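Local coordinates for protein transaminase (PDB 5G0A) that transfers amino groups with pyridoxal-5'-phosphate as cofactor, acting as an S-selective omega-transaminase of the class-III aminotransferase family, at residues Q69-A74 / V341-E346; D80-V85 / A90-A95; I100-I105 / A309-K314; L129-L134 / P291-M296. All coordinates share one frame; numbering follows the deposited sequence. Where two conformers were deposited one is given.

Interaction 1 of 4, residues Q69-A74 / V341-E346. Unlike the reference sequence in segment 69-74: Q69 (reference Pro).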
loop_
_atom_site.group_PDB
_atom_site.type_symbol
_atom_site.label_atom_id
_atom_site.label_comp_id
_atom_site.label_asym_id
_atom_site.label_seq_id
_atom_site.Cartn_x
_atom_site.Cartn_y
_atom_site.Cartn_z
ATOM N N GLN B 69 6.165 -26.540 39.460
ATOM C CA GLN B 69 5.450 -26.291 40.707
ATOM C C GLN B 69 5.712 -24.928 41.307
ATOM O O GLN B 69 4.789 -24.315 41.852
ATOM C CB GLN B 69 5.757 -27.407 41.715
ATOM C CG GLN B 69 5.272 -28.749 41.187
ATOM C CD GLN B 69 3.800 -28.720 40.805
ATOM O OE1 GLN B 69 3.442 -28.883 39.632
ATOM N NE2 GLN B 69 2.938 -28.459 41.791
ATOM N N LYS B 70 6.949 -24.438 41.208
ATOM C CA LYS B 70 7.265 -23.142 41.774
ATOM C C LYS B 70 6.554 -21.998 41.014
ATOM O O LYS B 70 6.069 -21.037 41.628
ATOM C CB LYS B 70 8.781 -22.916 41.807
ATOM C CG LYS B 70 9.546 -23.849 42.735
ATOM C CD LYS B 70 11.031 -23.518 42.707
ATOM C CE LYS B 70 11.806 -24.254 43.791
ATOM N NZ LYS B 70 13.230 -24.386 43.365
ATOM N N VAL B 71 6.541 -22.095 39.684
ATOM C CA VAL B 71 5.830 -21.099 38.875
ATOM C C VAL B 71 4.343 -21.134 39.157
ATOM O O VAL B 71 3.728 -20.106 39.406
ATOM C CB VAL B 71 6.099 -21.263 37.365
ATOM C CG1 VAL B 71 5.190 -20.349 36.548
ATOM C CG2 VAL B 71 7.557 -20.919 37.086
ATOM N N ASN B 72 3.776 -22.327 39.162
ATOM C CA ASN B 72 2.345 -22.426 39.399
ATOM C C ASN B 72 1.937 -21.956 40.799
ATOM O O ASN B 72 0.904 -21.291 40.953
ATOM C CB ASN B 72 1.842 -23.828 39.036
ATOM C CG ASN B 72 1.749 -24.034 37.528
ATOM O OD1 ASN B 72 2.303 -23.245 36.744
ATOM N ND2 ASN B 72 1.020 -25.064 37.111
ATOM N N ALA B 73 2.757 -22.271 41.810
ATOM C CA ALA B 73 2.528 -21.716 43.157
ATOM C C ALA B 73 2.574 -20.186 43.147
ATOM O O ALA B 73 1.752 -19.523 43.806
ATOM C CB ALA B 73 3.517 -22.281 44.169
ATOM N N ALA B 74 3.525 -19.624 42.393
ATOM C CA ALA B 74 3.644 -18.179 42.294
ATOM C C ALA B 74 2.392 -17.564 41.642
ATOM O O ALA B 74 1.935 -16.525 42.059
ATOM C CB ALA B 74 4.894 -17.791 41.520
ATOM N N VAL B 341 5.852 -14.456 34.694
ATOM C CA VAL B 341 7.164 -14.095 34.150
ATOM C C VAL B 341 8.221 -14.018 35.260
ATOM O O VAL B 341 9.312 -14.588 35.135
ATOM C CB VAL B 341 7.108 -12.762 33.360
ATOM C CG1 VAL B 341 8.509 -12.326 32.936
ATOM C CG2 VAL B 341 6.245 -12.956 32.125
ATOM N N CYS B 342 7.893 -13.296 36.325
ATOM C CA CYS B 342 8.819 -13.143 37.454
ATOM C C CYS B 342 9.254 -14.484 37.997
ATOM O O CYS B 342 10.450 -14.726 38.160
ATOM C CB CYS B 342 8.204 -12.324 38.594
ATOM S SG CYS B 342 8.056 -10.563 38.320
ATOM N N ALA B 343 8.295 -15.369 38.241
ATOM C CA ALA B 343 8.622 -16.679 38.808
ATOM C C ALA B 343 9.403 -17.541 37.819
ATOM O O ALA B 343 10.351 -18.216 38.191
ATOM C CB ALA B 343 7.366 -17.392 39.278
ATOM N N ASN B 344 9.019 -17.508 36.542
ATOM C CA ASN B 344 9.742 -18.269 35.529
ATOM C C ASN B 344 11.222 -17.859 35.481
ATOM O O ASN B 344 12.122 -18.706 35.501
ATOM C CB ASN B 344 9.082 -18.027 34.164
ATOM C CG ASN B 344 9.836 -18.661 33.034
ATOM O OD1 ASN B 344 9.948 -19.875 32.951
ATOM N ND2 ASN B 344 10.302 -17.830 32.107
ATOM N N LEU B 345 11.464 -16.548 35.445
ATOM C CA LEU B 345 12.826 -16.021 35.360
ATOM C C LEU B 345 13.608 -16.302 36.656
ATOM O O LEU B 345 14.816 -16.576 36.617
ATOM C CB LEU B 345 12.802 -14.517 35.056
ATOM C CG LEU B 345 12.197 -14.186 33.674
ATOM C CD1 LEU B 345 12.247 -12.691 33.371
ATOM C CD2 LEU B 345 12.892 -14.998 32.587
ATOM N N GLU B 346 12.912 -16.228 37.785
ATOM C CA GLU B 346 13.578 -16.461 39.090
ATOM C C GLU B 346 14.025 -17.903 39.194
ATOM O O GLU B 346 15.139 -18.170 39.645
ATOM C CB GLU B 346 12.660 -16.072 40.248
ATOM C CG GLU B 346 12.641 -14.562 40.454
ATOM C CD GLU B 346 11.475 -14.097 41.288
ATOM O OE1 GLU B 346 10.595 -14.921 41.605
ATOM O OE2 GLU B 346 11.436 -12.898 41.611
#

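Interaction 2 of 4, residues D80-V85 / A90-A95. Unlike the reference sequence in segment 90-95: A90 (reference Ser).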
loop_
_atom_site.group_PDB
_atom_site.type_symbol
_atom_site.label_atom_id
_atom_site.label_comp_id
_atom_site.label_asym_id
_atom_site.label_seq_id
_atom_site.Cartn_x
_atom_site.Cartn_y
_atom_site.Cartn_z
ATOM N N ASP B 80 -4.228 -14.258 44.995
ATOM C CA ASP B 80 -4.713 -13.739 46.289
ATOM C C ASP B 80 -4.932 -12.236 46.224
ATOM O O ASP B 80 -5.699 -11.668 47.023
ATOM C CB ASP B 80 -3.694 -14.008 47.407
ATOM C CG ASP B 80 -3.624 -15.469 47.816
ATOM O OD1 ASP B 80 -4.556 -16.243 47.505
ATOM O OD2 ASP B 80 -2.618 -15.830 48.467
ATOM N N ARG B 81 -4.252 -11.579 45.277
ATOM C CA ARG B 81 -4.284 -10.117 45.209
ATOM C C ARG B 81 -5.021 -9.564 43.985
ATOM O O ARG B 81 -5.690 -8.527 44.067
ATOM C CB ARG B 81 -2.853 -9.556 45.237
ATOM C CG ARG B 81 -2.182 -9.650 46.613
ATOM C CD ARG B 81 -0.675 -9.474 46.482
ATOM N NE ARG B 81 -0.384 -8.181 45.882
ATOM C CZ ARG B 81 0.726 -7.870 45.218
ATOM N NH1 ARG B 81 1.713 -8.750 45.063
ATOM N NH2 ARG B 81 0.835 -6.658 44.711
ATOM N N TYR B 82 -4.876 -10.261 42.854
ATOM C CA TYR B 82 -5.423 -9.816 41.585
ATOM C C TYR B 82 -6.343 -10.894 40.982
ATOM O O TYR B 82 -6.152 -12.072 41.271
ATOM C CB TYR B 82 -4.243 -9.554 40.633
ATOM C CG TYR B 82 -3.283 -8.478 41.107
ATOM C CD1 TYR B 82 -3.661 -7.123 41.100
ATOM C CD2 TYR B 82 -1.986 -8.808 41.517
ATOM C CE1 TYR B 82 -2.779 -6.127 41.509
ATOM C CE2 TYR B 82 -1.094 -7.825 41.924
ATOM C CZ TYR B 82 -1.493 -6.489 41.927
ATOM O OH TYR B 82 -0.603 -5.514 42.323
ATOM N N GLY B 83 -7.319 -10.533 40.136
ATOM C CA GLY B 83 -7.593 -9.164 39.708
ATOM C C GLY B 83 -6.917 -8.776 38.400
ATOM O O GLY B 83 -6.158 -9.553 37.796
ATOM N N PHE B 84 -7.191 -7.547 37.987
ATOM C CA PHE B 84 -6.604 -7.014 36.765
ATOM C C PHE B 84 -6.458 -5.503 36.872
ATOM O O PHE B 84 -7.401 -4.814 37.264
ATOM C CB PHE B 84 -7.510 -7.341 35.573
ATOM C CG PHE B 84 -7.107 -6.590 34.322
ATOM C CD1 PHE B 84 -5.931 -6.949 33.660
ATOM C CD2 PHE B 84 -7.847 -5.496 33.870
ATOM C CE1 PHE B 84 -5.496 -6.233 32.548
ATOM C CE2 PHE B 84 -7.413 -4.769 32.738
ATOM C CZ PHE B 84 -6.241 -5.154 32.085
ATOM N N VAL B 85 -5.285 -4.990 36.507
ATOM C CA VAL B 85 -5.148 -3.550 36.231
ATOM C C VAL B 85 -4.428 -3.389 34.900
ATOM O O VAL B 85 -3.600 -4.244 34.538
ATOM C CB VAL B 85 -4.399 -2.755 37.341
ATOM C CG1 VAL B 85 -5.213 -2.743 38.640
ATOM C CG2 VAL B 85 -2.976 -3.265 37.548
ATOM N N ALA B 90 0.581 0.814 38.258
ATOM C CA ALA B 90 1.804 0.072 38.549
ATOM C C ALA B 90 1.559 -1.090 39.512
ATOM O O ALA B 90 0.762 -0.975 40.441
ATOM C CB ALA B 90 2.879 1.007 39.120
ATOM N N THR B 91 2.252 -2.197 39.258
ATOM C CA THR B 91 2.285 -3.337 40.172
ATOM C C THR B 91 3.714 -3.750 40.449
ATOM O O THR B 91 4.639 -3.418 39.699
ATOM C CB THR B 91 1.502 -4.559 39.632
ATOM O OG1 THR B 91 2.194 -5.142 38.508
ATOM C CG2 THR B 91 0.060 -4.178 39.250
ATOM N N ASP B 92 3.896 -4.477 41.550
ATOM C CA ASP B 92 5.204 -5.019 41.872
ATOM C C ASP B 92 5.654 -6.019 40.808
ATOM O O ASP B 92 6.807 -6.019 40.402
ATOM C CB ASP B 92 5.198 -5.678 43.258
ATOM C CG ASP B 92 4.126 -6.754 43.405
ATOM O OD1 ASP B 92 2.994 -6.569 42.916
ATOM O OD2 ASP B 92 4.425 -7.794 44.029
ATOM N N TYR B 93 4.730 -6.848 40.332
ATOM C CA TYR B 93 5.100 -7.920 39.411
ATOM C C TYR B 93 5.608 -7.372 38.072
ATOM O O TYR B 93 6.607 -7.868 37.518
ATOM C CB TYR B 93 3.916 -8.843 39.147
ATOM C CG TYR B 93 3.452 -9.648 40.340
ATOM C CD1 TYR B 93 4.339 -10.458 41.056
ATOM C CD2 TYR B 93 2.120 -9.620 40.724
ATOM C CE1 TYR B 93 3.901 -11.207 42.152
ATOM C CE2 TYR B 93 1.667 -10.364 41.814
ATOM C CZ TYR B 93 2.561 -11.159 42.519
ATOM O OH TYR B 93 2.088 -11.920 43.595
ATOM N N LYS B 94 4.930 -6.359 37.554
ATOM C CA LYS B 94 5.335 -5.803 36.242
ATOM C C LYS B 94 6.709 -5.103 36.345
ATOM O O LYS B 94 7.595 -5.309 35.502
ATOM C CB LYS B 94 4.257 -4.856 35.706
ATOM C CG LYS B 94 4.518 -4.363 34.275
ATOM C CD LYS B 94 3.427 -3.427 33.783
ATOM C CE LYS B 94 3.389 -2.095 34.560
ATOM N NZ LYS B 94 2.285 -1.228 34.050
ATOM N N ALA B 95 6.893 -4.307 37.397
ATOM C CA ALA B 95 8.152 -3.550 37.547
ATOM C C ALA B 95 9.313 -4.515 37.808
ATOM O O ALA B 95 10.415 -4.340 37.279
ATOM C CB ALA B 95 8.021 -2.521 38.669
#

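Interaction 3 of 4, residues I100-I105 / A309-K314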
loop_
_atom_site.group_PDB
_atom_site.type_symbol
_atom_site.label_atom_id
_atom_site.label_comp_id
_atom_site.label_asym_id
_atom_site.label_seq_id
_atom_site.Cartn_x
_atom_site.Cartn_y
_atom_site.Cartn_z
ATOM N N ILE B 100 14.296 -7.586 36.459
ATOM C CA ILE B 100 14.987 -8.854 36.291
ATOM C C ILE B 100 15.657 -8.931 34.939
ATOM O O ILE B 100 16.829 -9.298 34.839
ATOM C CB ILE B 100 14.049 -10.052 36.479
ATOM C CG1 ILE B 100 13.563 -10.068 37.942
ATOM C CG2 ILE B 100 14.764 -11.358 36.131
ATOM C CD1 ILE B 100 12.430 -11.047 38.177
ATOM N N ILE B 101 14.922 -8.578 33.886
ATOM C CA ILE B 101 15.492 -8.681 32.546
ATOM C C ILE B 101 16.673 -7.724 32.384
ATOM O O ILE B 101 17.732 -8.136 31.907
ATOM C CB ILE B 101 14.433 -8.428 31.445
ATOM C CG1 ILE B 101 13.435 -9.593 31.420
ATOM C CG2 ILE B 101 15.107 -8.280 30.063
ATOM C CD1 ILE B 101 12.186 -9.273 30.617
ATOM N N ILE B 102 16.522 -6.486 32.845
ATOM C CA ILE B 102 17.532 -5.452 32.577
ATOM C C ILE B 102 18.745 -5.537 33.520
ATOM O O ILE B 102 19.894 -5.406 33.065
ATOM C CB ILE B 102 16.883 -4.034 32.544
ATOM C CG1 ILE B 102 15.971 -3.934 31.289
ATOM C CG2 ILE B 102 17.939 -2.915 32.554
ATOM C CD1 ILE B 102 14.946 -2.800 31.341
ATOM N N GLU B 103 18.492 -5.807 34.797
ATOM C CA GLU B 103 19.539 -5.731 35.821
ATOM C C GLU B 103 20.053 -7.066 36.346
ATOM O O GLU B 103 21.155 -7.099 36.926
ATOM C CB GLU B 103 19.085 -4.868 37.000
ATOM C CG GLU B 103 18.764 -3.430 36.636
ATOM C CD GLU B 103 19.925 -2.690 35.989
ATOM O OE1 GLU B 103 20.947 -3.321 35.657
ATOM O OE2 GLU B 103 19.809 -1.463 35.795
ATOM N N ASP B 104 19.264 -8.139 36.196
ATOM C CA ASP B 104 19.677 -9.480 36.675
ATOM C C ASP B 104 20.067 -10.478 35.579
ATOM O O ASP B 104 20.845 -11.406 35.798
ATOM C CB ASP B 104 18.611 -10.081 37.609
ATOM C CG ASP B 104 18.247 -9.149 38.751
ATOM O OD1 ASP B 104 19.091 -8.296 39.142
ATOM O OD2 ASP B 104 17.118 -9.268 39.266
ATOM N N ILE B 105 19.516 -10.288 34.384
ATOM C CA ILE B 105 19.859 -11.105 33.243
ATOM C C ILE B 105 20.866 -10.399 32.312
ATOM O O ILE B 105 21.895 -10.986 31.930
ATOM C CB ILE B 105 18.562 -11.503 32.489
ATOM C CG1 ILE B 105 17.715 -12.412 33.413
ATOM C CG2 ILE B 105 18.900 -12.154 31.149
ATOM C CD1 ILE B 105 16.420 -12.960 32.823
ATOM N N ALA B 309 7.168 -9.349 25.159
ATOM C CA ALA B 309 7.776 -8.095 25.566
ATOM C C ALA B 309 8.675 -7.573 24.480
ATOM O O ALA B 309 9.252 -8.352 23.713
ATOM C CB ALA B 309 8.621 -8.282 26.828
ATOM N N VAL B 310 8.876 -6.262 24.520
ATOM C CA VAL B 310 9.925 -5.657 23.704
ATOM C C VAL B 310 10.880 -4.913 24.627
ATOM O O VAL B 310 10.451 -4.271 25.587
ATOM C CB VAL B 310 9.306 -4.750 22.587
ATOM C CG1 VAL B 310 8.469 -3.630 23.196
ATOM C CG2 VAL B 310 10.420 -4.168 21.715
ATOM N N LEU B 311 12.178 -5.022 24.350
ATOM C CA LEU B 311 13.200 -4.310 25.116
ATOM C C LEU B 311 13.948 -3.425 24.117
ATOM O O LEU B 311 14.422 -3.913 23.097
ATOM C CB LEU B 311 14.172 -5.293 25.757
ATOM C CG LEU B 311 15.453 -4.692 26.391
ATOM C CD1 LEU B 311 15.097 -3.767 27.552
ATOM C CD2 LEU B 311 16.376 -5.842 26.823
ATOM N N VAL B 312 13.984 -2.137 24.416
ATOM C CA VAL B 312 14.623 -1.166 23.531
ATOM C C VAL B 312 15.844 -0.574 24.230
ATOM O O VAL B 312 15.916 -0.554 25.469
ATOM C CB VAL B 312 13.675 -0.004 23.130
ATOM C CG1 VAL B 312 12.368 -0.534 22.513
ATOM C CG2 VAL B 312 13.367 0.931 24.313
ATOM N N SER B 313 16.784 -0.094 23.421
ATOM C CA SER B 313 18.044 0.518 23.921
ATOM C C SER B 313 17.812 1.766 24.766
ATOM O O SER B 313 16.752 2.386 24.714
ATOM C CB SER B 313 18.961 0.857 22.733
ATOM O OG SER B 313 18.386 1.906 21.967
ATOM N N LYS B 314 18.832 2.166 25.522
ATOM C CA LYS B 314 18.759 3.390 26.292
ATOM C C LYS B 314 18.450 4.598 25.405
ATOM O O LYS B 314 17.683 5.471 25.795
ATOM C CB LYS B 314 20.086 3.613 27.029
ATOM C CG LYS B 314 20.330 2.570 28.101
ATOM C CD LYS B 314 21.570 2.898 28.927
ATOM C CE LYS B 314 21.604 2.053 30.188
ATOM N NZ LYS B 314 21.981 0.646 29.934
#

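Interaction 4 of 4, residues L129-L134 / P291-M296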
loop_
_atom_site.group_PDB
_atom_site.type_symbol
_atom_site.label_atom_id
_atom_site.label_comp_id
_atom_site.label_asym_id
_atom_site.label_seq_id
_atom_site.Cartn_x
_atom_site.Cartn_y
_atom_site.Cartn_z
ATOM N N LEU B 129 8.244 -2.969 15.718
ATOM C CA LEU B 129 8.177 -2.298 14.411
ATOM C C LEU B 129 7.697 -0.855 14.587
ATOM O O LEU B 129 8.280 0.060 14.004
ATOM C CB LEU B 129 7.232 -3.056 13.471
ATOM C CG LEU B 129 7.728 -4.459 13.095
ATOM C CD1 LEU B 129 6.605 -5.186 12.352
ATOM C CD2 LEU B 129 9.038 -4.476 12.300
ATOM N N ASN B 130 6.647 -0.663 15.388
ATOM C CA ASN B 130 6.133 0.672 15.663
ATOM C C ASN B 130 7.217 1.587 16.247
ATOM O O ASN B 130 7.371 2.754 15.826
ATOM C CB ASN B 130 4.932 0.598 16.621
ATOM C CG ASN B 130 3.713 -0.059 15.984
ATOM O OD1 ASN B 130 3.685 -0.278 14.768
ATOM N ND2 ASN B 130 2.698 -0.378 16.797
ATOM N N ILE B 131 7.959 1.068 17.233
ATOM C CA ILE B 131 8.966 1.877 17.908
ATOM C C ILE B 131 10.126 2.207 16.967
ATOM O O ILE B 131 10.575 3.367 16.941
ATOM C CB ILE B 131 9.503 1.178 19.186
ATOM C CG1 ILE B 131 8.416 1.131 20.259
ATOM C CG2 ILE B 131 10.741 1.904 19.733
ATOM C CD1 ILE B 131 8.692 0.089 21.346
ATOM N N ALA B 132 10.607 1.210 16.213
ATOM C CA ALA B 132 11.730 1.436 15.286
ATOM C C ALA B 132 11.350 2.536 14.286
ATOM O O ALA B 132 12.130 3.440 14.012
ATOM C CB ALA B 132 12.129 0.156 14.540
ATOM N N ARG B 133 10.136 2.448 13.753
ATOM C CA ARG B 133 9.663 3.451 12.777
ATOM C C ARG B 133 9.489 4.822 13.382
ATOM O O ARG B 133 9.875 5.825 12.761
ATOM C CB ARG B 133 8.373 2.963 12.076
ATOM C CG ARG B 133 8.671 1.755 11.198
ATOM C CD ARG B 133 7.378 1.053 10.752
ATOM N NE ARG B 133 7.612 0.295 9.525
ATOM C CZ ARG B 133 7.068 -0.875 9.231
ATOM N NH1 ARG B 133 6.235 -1.476 10.088
ATOM N NH2 ARG B 133 7.360 -1.443 8.058
ATOM N N LEU B 134 8.938 4.888 14.599
ATOM C CA LEU B 134 8.778 6.177 15.265
ATOM C C LEU B 134 10.141 6.794 15.622
ATOM O O LEU B 134 10.340 8.001 15.410
ATOM C CB LEU B 134 7.928 6.085 16.528
ATOM C CG LEU B 134 6.409 5.917 16.309
ATOM C CD1 LEU B 134 5.756 5.374 17.577
ATOM C CD2 LEU B 134 5.687 7.175 15.797
ATOM N N PRO B 291 22.079 -5.701 20.054
ATOM C CA PRO B 291 21.089 -5.109 19.155
ATOM C C PRO B 291 20.557 -3.775 19.677
ATOM O O PRO B 291 20.942 -3.323 20.770
ATOM C CB PRO B 291 19.961 -6.164 19.163
ATOM C CG PRO B 291 20.010 -6.688 20.588
ATOM C CD PRO B 291 21.479 -6.722 20.950
ATOM N N ASP B 292 19.662 -3.145 18.899
ATOM C CA ASP B 292 18.988 -1.925 19.331
ATOM C C ASP B 292 17.657 -2.235 20.015
ATOM O O ASP B 292 17.194 -1.491 20.879
ATOM C CB ASP B 292 18.729 -1.022 18.113
ATOM C CG ASP B 292 20.026 -0.543 17.472
ATOM O OD1 ASP B 292 20.684 0.334 18.076
ATOM O OD2 ASP B 292 20.384 -1.045 16.399
ATOM N N ILE B 293 17.045 -3.326 19.573
ATOM C CA ILE B 293 15.731 -3.760 20.087
ATOM C C ILE B 293 15.703 -5.276 20.031
ATOM O O ILE B 293 16.203 -5.875 19.059
ATOM C CB ILE B 293 14.554 -3.245 19.182
ATOM C CG1 ILE B 293 14.503 -1.720 19.141
ATOM C CG2 ILE B 293 13.216 -3.811 19.648
ATOM C CD1 ILE B 293 13.546 -1.150 18.087
ATOM N N ILE B 294 15.146 -5.914 21.071
ATOM C CA ILE B 294 14.745 -7.329 20.952
ATOM C C ILE B 294 13.266 -7.539 21.261
ATOM O O ILE B 294 12.655 -6.759 21.997
ATOM C CB ILE B 294 15.584 -8.336 21.796
ATOM C CG1 ILE B 294 15.325 -8.172 23.313
ATOM C CG2 ILE B 294 17.071 -8.283 21.352
ATOM C CD1 ILE B 294 16.055 -9.238 24.147
ATOM N N THR B 295 12.729 -8.604 20.679
ATOM C CA THR B 295 11.357 -9.037 20.935
ATOM C C THR B 295 11.386 -10.379 21.645
ATOM O O THR B 295 12.249 -11.218 21.364
ATOM C CB THR B 295 10.544 -9.130 19.628
ATOM O OG1 THR B 295 11.260 -9.913 18.674
ATOM C CG2 THR B 295 10.306 -7.739 19.054
ATOM N N MET B 296 10.425 -10.573 22.547
ATOM C CA MET B 296 10.389 -11.755 23.438
ATOM C C MET B 296 8.977 -12.295 23.552
ATOM O O MET B 296 8.002 -11.567 23.400
ATOM C CB MET B 296 10.891 -11.387 24.843
ATOM C CG MET B 296 12.364 -10.975 24.888
ATOM S SD MET B 296 12.786 -10.127 26.414
ATOM C CE MET B 296 12.202 -8.474 26.038
#

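Interaction 1 of 4, residues Q69-A74 / V341-E346
V71 and A74 of helix 69-78 meet A343 and N344 of helix 335-350. The contact between the two segments is apolar, with no hydrogen bond across it. A74 and A343 come methyl to methyl, and their CB atoms are 3.4 Å apart. That is tighter than usual carbon packing. V71 uses one branch, CG2, which lies over the backbone of the other helix, 3.8 Å from N344 N. The same methyl stands 4.2 Å from A343 CB. The torsion of V71 (chi1 172°) puts CG1 anti to the backbone N and leaves CG2 anti to the carbonyl carbon, resting on the A343-N344 peptide.

The segments form a close, nearly antiparallel helix pair in a class-III aminotransferase, which has the fold of type I pyridoxal-5'-phosphate enzymes. Their axes approach to 8.7 Å at an angle of 155°. V71 and A343 mark the closest backbone point, with CA atoms 5.2 Å apart. The alanines A74 and A343 on the facing sides are consistent with so close an approach. The side chain of N344 is about 14 Å from a bound pyridoxal-5'-phosphate.

The polar groups here are held from outside the two segments. N344 OD1 is hydrogen-bonded to S302 OG and N344 ND2 to G299 O, which ties helix 335-350 to the loop that follows K298. K70 turns its ammonium away from A343 to salt bridges with E350 and E351, while N72 ND2 bonds L79 O and Y82 O of the second subunit.

Interaction 2 of 4, residues D80-V85 / A90-A95
R81 reaches across to D92 with both terminal nitrogens, one to each carboxylate oxygen. R81 NH2 lies 2.8 Å from D92 OD1, and R81 NH1 lies 3.1 Å from D92 OD2. The second bond is the straighter, at 164°. Both oxygens sit near the guanidinium plane, but the carboxylate is turned 43° from it. OD2 is met on its syn side and OD1 from above the carboxylate plane. A bend at chi3 (59°) turns the end of R81 to D92. R81 NE has a further partner, E37 O of the second subunit.

Next comes Y82, whose CE2 lies over one guanidinium face, offset toward its rim. Its ring edge meets Y93, with Y82 CE2 3.8 Å from Y93 CE2. The Y82 hydroxyl passes 3.4 Å from T91 CG2 and is hydrogen-bonded to I36 O of the second subunit. The peptide between Y82 and G83 is cis. Further on, V85 CG2 packs on T91 CG2 at 3.6 Å.

T91 is the N-cap of helix 92-105: its OG1 accepts from K94 N at 3.1 Å. One side chain thus caps the helix with its hydroxyl and packs with its methyl. The 80-85 loop joins helix 69-78 to this helix start. Helix 335-350 packs on Y82 and Y93, and the second subunit covers much of the loop.

Interaction 3 of 4, residues I100-I105 / A309-K314
L311 holds CG anti to its own backbone N (chi1 169°), which sends its two methyls from the strand to the helix. I102 has CG1 beside its backbone N (chi1 -68°) and an extended outer chain, which lays CG1 and CD1 along one of these methyls. L311 CD1 lies 3.8 Å from I102 CG1 and 3.9 Å from I102 CD1. The two side chains cross obliquely. The other methyl serves I101: L311 CD2 is 4.2 Å from I101 CG2, a looser touch. One leucine thus spreads its fork over two successive isoleucines of the helix.

This is helix-on-sheet packing in the large domain of a class-III aminotransferase, which has the fold of type I pyridoxal-5'-phosphate enzymes. Helix 92-105 rests on strand 308-313, whose sheet neighbours are strands 112-118 and 293-296. The backbone of L311 is hydrogen-bonded to I294 of the latter, and V115 of the former touches both L311 and I102.

The helix widens here into a pi-type turn. I100 O accepts from D104 N at 3.0 Å and from I105 N at 2.9 Å. At the end of the strand, S313 is the N-cap of helix 314-321, with its OG bonded to I316 N. Y20 of the second subunit packs on I102.

Interaction 4 of 4, residues L129-L134 / P291-M296
I293 makes a small, wholly apolar contact with A132 and I131, where helix 121-136 packs against the central sheet of the large domain. No hydrogen bond joins the two segments, and they bury only 84 Å² between them.

I293 supplies the reaching group. Its CG1 stands anti to the carbonyl carbon (chi1 -62°), and the chain beyond is extended (chi2 170°). This carries CD1 out from strand 293-296 to the helix surface. CD1 lies 4.0 Å from the A132 methyl, CB. It is 4.5 Å from I131 CG2, at the limit of contact. One terminal methyl thus meets two successive helix residues. The backbones stay well apart, with A132 CA and I293 CA 8.1 Å from each other.

A132 also packs on L265 and I267 of strand 265-269, while I131 touches V312 of strand 308-313. I293 has further neighbours in V310 of strand 308-313 and A128 of helix 121-136.

The cofactor-pocket residues G121 and S122 open helix 121-136, and T120 comes just before it. The side chain of I293 is about 12 Å from the bound pyridoxal-5'-phosphate.

With only methyl groups meeting, the contact has no directional bond, and its hold depends on the fit and burial of these apolar surfaces.

In the fold
From the N terminus, helix 69-78 comes first and is matched much later by helix 335-350, so interaction 1 closes a loop that encloses the other three contacts. Interaction 2 is the short one: it folds the 80-85 loop onto the start of helix 92-105. The same helix then carries 100-105 into interaction 3, which opens after interaction 2 has closed and ends at strand 308-313. Interaction 4 lies within that span and links helix 121-136 to strand 293-296. Strands 293-296 and 308-313 are sheet neighbours, so interactions 3 and 4 share one sheet. L345 packs on I100 and I101, joining interaction 1 to interaction 3, and C342 touches Y93 of interaction 2.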